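Local coordinates for protein CRISPR-associated endonuclease/helicase Cas3 (PDB 3SK9) that cuts single-stranded DNA in CRISPR antiviral defence through this N-terminal metal-dependent HD nuclease domain, which precedes a helicase/ATPase domain in the full-length protein, at residues A[134-139]-A[199-203]. Numbering follows the deposited sequence.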
ATOM      1  N   ASP A 134      -1.636  14.697  -0.277  1.00 20.56           N
ATOM      2  CA  ASP A 134      -0.387  14.347  -0.968  1.00 20.42           C
ATOM      3  C   ASP A 134      -0.095  12.881  -0.892  1.00 18.57           C
ATOM      4  O   ASP A 134       0.361  12.302  -1.857  1.00 20.57           O
ATOM      5  CB  ASP A 134       0.792  15.110  -0.405  1.00 18.67           C
ATOM      6  CG  ASP A 134       0.747  16.586  -0.766  1.00 33.70           C
ATOM      7  OD1 ASP A 134       0.058  16.961  -1.742  1.00 33.37           O
ATOM      8  OD2 ASP A 134       1.389  17.379  -0.058  1.00 32.15           O
ATOM      9  N   LEU A 135      -0.312  12.265   0.256  1.00 17.65           N
ATOM     10  CA  LEU A 135      -0.032  10.820   0.355  1.00 16.41           C
ATOM     11  C   LEU A 135      -1.019  10.052  -0.515  1.00 17.36           C
ATOM     12  O   LEU A 135      -0.692   9.028  -1.123  1.00 16.86           O
ATOM     13  CB  LEU A 135      -0.192  10.312   1.793  1.00 17.17           C
ATOM     14  CG  LEU A 135       1.016  10.641   2.715  1.00 22.10           C
ATOM     15  CD1 LEU A 135       0.656  10.422   4.203  1.00 18.74           C
ATOM     16  CD2 LEU A 135       2.219   9.788   2.315  1.00 23.30           C
ATOM     17  N   ALA A 136      -2.240  10.560  -0.596  1.00 17.37           N
ATOM     18  CA  ALA A 136      -3.242   9.871  -1.443  1.00 19.70           C
ATOM     19  C   ALA A 136      -2.780   9.826  -2.916  1.00 20.14           C
ATOM     20  O   ALA A 136      -2.892   8.785  -3.602  1.00 18.12           O
ATOM     21  CB  ALA A 136      -4.571  10.604  -1.321  1.00 22.34           C
ATOM     22  N   ALA A 137      -2.268  10.945  -3.418  1.00 17.58           N
ATOM     23  CA  ALA A 137      -1.657  10.962  -4.761  1.00 20.40           C
ATOM     24  C   ALA A 137      -0.398  10.106  -4.873  1.00 19.10           C
ATOM     25  O   ALA A 137      -0.180   9.483  -5.907  1.00 17.78           O
ATOM     26  CB  ALA A 137      -1.334  12.400  -5.221  1.00 19.65           C
ATOM     27  N   ALA A 138       0.457  10.083  -3.839  1.00 19.53           N
ATOM     28  CA  ALA A 138       1.633   9.185  -3.840  1.00 20.93           C
ATOM     29  C   ALA A 138       1.261   7.716  -4.088  1.00 20.09           C
ATOM     30  O   ALA A 138       2.019   6.937  -4.687  1.00 20.69           O
ATOM     31  CB  ALA A 138       2.412   9.318  -2.480  1.00 19.96           C
ATOM     32  N   LEU A 139       0.096   7.318  -3.577  1.00 16.52           N
ATOM     33  CA  LEU A 139      -0.337   5.914  -3.644  1.00 17.42           C
ATOM     34  C   LEU A 139      -1.293   5.685  -4.795  1.00 19.56           C
ATOM     35  O   LEU A 139      -1.830   4.612  -4.922  1.00 24.92           O
ATOM     36  CB  LEU A 139      -1.015   5.518  -2.302  1.00 16.90           C
ATOM     37  CG  LEU A 139       0.037   5.695  -1.155  1.00 21.84           C
ATOM     38  CD1 LEU A 139      -0.615   5.765   0.221  1.00 25.72           C
ATOM     39  CD2 LEU A 139       1.071   4.559  -1.207  1.00 22.03           C
ATOM     40  N   VAL A 199       6.821  12.385   1.135  1.00 15.35           N
ATOM     41  CA  VAL A 199       5.735  11.814   0.337  1.00 16.30           C
ATOM     42  C   VAL A 199       6.283  11.028  -0.844  1.00 15.12           C
ATOM     43  O   VAL A 199       5.791   9.952  -1.162  1.00 18.56           O
ATOM     44  CB  VAL A 199       4.841  12.979  -0.161  1.00 26.42           C
ATOM     45  CG1 VAL A 199       3.728  12.501  -1.132  1.00 22.61           C
ATOM     46  CG2 VAL A 199       4.275  13.673   1.050  1.00 18.09           C
ATOM     47  N   LEU A 200       7.310  11.564  -1.481  1.00 14.31           N
ATOM     48  CA  LEU A 200       7.936  10.894  -2.632  1.00 15.88           C
ATOM     49  C   LEU A 200       8.617   9.580  -2.148  1.00 18.72           C
ATOM     50  O   LEU A 200       8.691   8.593  -2.900  1.00 15.28           O
ATOM     51  CB  LEU A 200       8.963  11.840  -3.281  1.00 19.22           C
ATOM     52  CG  LEU A 200       8.258  13.037  -4.019  1.00 21.03           C
ATOM     53  CD1 LEU A 200       9.269  14.201  -4.341  1.00 22.52           C
ATOM     54  CD2 LEU A 200       7.510  12.508  -5.281  1.00 21.94           C
ATOM     55  N   ARG A 201       9.185   9.596  -0.944  1.00 15.12           N
ATOM     56  CA  ARG A 201       9.773   8.360  -0.410  1.00 17.85           C
ATOM     57  C   ARG A 201       8.691   7.268  -0.321  1.00 21.94           C
ATOM     58  O   ARG A 201       8.956   6.105  -0.656  1.00 18.50           O
ATOM     59  CB  ARG A 201      10.453   8.595   0.964  1.00 17.56           C
ATOM     60  CG  ARG A 201      11.922   8.966   0.830  1.00 14.62           C
ATOM     61  CD  ARG A 201      12.614   9.096   2.214  1.00 16.09           C
ATOM     62  NE  ARG A 201      12.370  10.366   2.901  1.00 18.45           N
ATOM     63  CZ  ARG A 201      12.981  11.502   2.571  1.00 18.95           C
ATOM     64  NH1 ARG A 201      13.842  11.522   1.560  1.00 19.26           N
ATOM     65  NH2 ARG A 201      12.779  12.601   3.265  1.00 20.62           N
ATOM     66  N   VAL A 202       7.494   7.620   0.148  1.00 15.80           N
ATOM     67  CA  VAL A 202       6.408   6.629   0.219  1.00 18.39           C
ATOM     68  C   VAL A 202       5.948   6.189  -1.173  1.00 18.78           C
ATOM     69  O   VAL A 202       5.625   4.997  -1.407  1.00 17.05           O
ATOM     70  CB  VAL A 202       5.224   7.192   1.033  1.00 19.76           C
ATOM     71  CG1 VAL A 202       3.933   6.344   0.829  1.00 21.64           C
ATOM     72  CG2 VAL A 202       5.624   7.310   2.540  1.00 19.30           C
ATOM     73  N   MET A 203       5.869   7.155  -2.095  1.00 17.82           N
ATOM     74  CA  MET A 203       5.515   6.852  -3.478  1.00 19.41           C
ATOM     75  C   MET A 203       6.393   5.760  -4.079  1.00 16.97           C
ATOM     76  O   MET A 203       5.882   4.779  -4.618  1.00 17.62           O
ATOM     77  CB  MET A 203       5.635   8.130  -4.323  1.00 16.38           C
ATOM     78  CG  MET A 203       5.132   7.995  -5.760  1.00 22.08           C
ATOM     79  SD  MET A 203       6.330   7.223  -6.877  1.00 25.17           S
ATOM     80  CE  MET A 203       7.644   8.446  -6.825  1.00 23.45           C
TER
HETATM   81  O   HOH W   1       3.299   4.596  -5.752  1.00 29.91           O
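The C-terminal end of helix 129-138 packs nearly parallel against helix 196-213. The axes of the two short segments approach to 8.9 Å and cross at -26°. Most of the contact is apolar. Ala138 and Val199 are the residues most covered by the other segment. Ala138 CB is 3.7 Å from Val199 CG1 and 3.9 Å from Met203 CB. This small side chain lets the backbones come close, and the CA atoms of Ala138 and Met203 are 4.5 Å apart. Val202 CG1 meets two leucines, at 4.1 Å from Leu135 CD2 and 3.9 Å from Leu139 CD2. The methyl Val199 CG1 also makes a van der Waals contact with the backbone carbonyl Asp134 O, at 3.4 Å. At the C-terminal end of helix 129-138, a water lies within hydrogen-bonding distance of two carbonyls, 2.9 Å from Ala138 O and 2.8 Å from Met203 O. Around this all-helical core of the HD domain, Leu135 and Leu139 also touch helix 110-124, and Val202 touches helix 60-71. Leu139 lies close to His74, a residue of the divalent-metal site, while Met203 reaches Phe258 between strands 253-257 and 260-264.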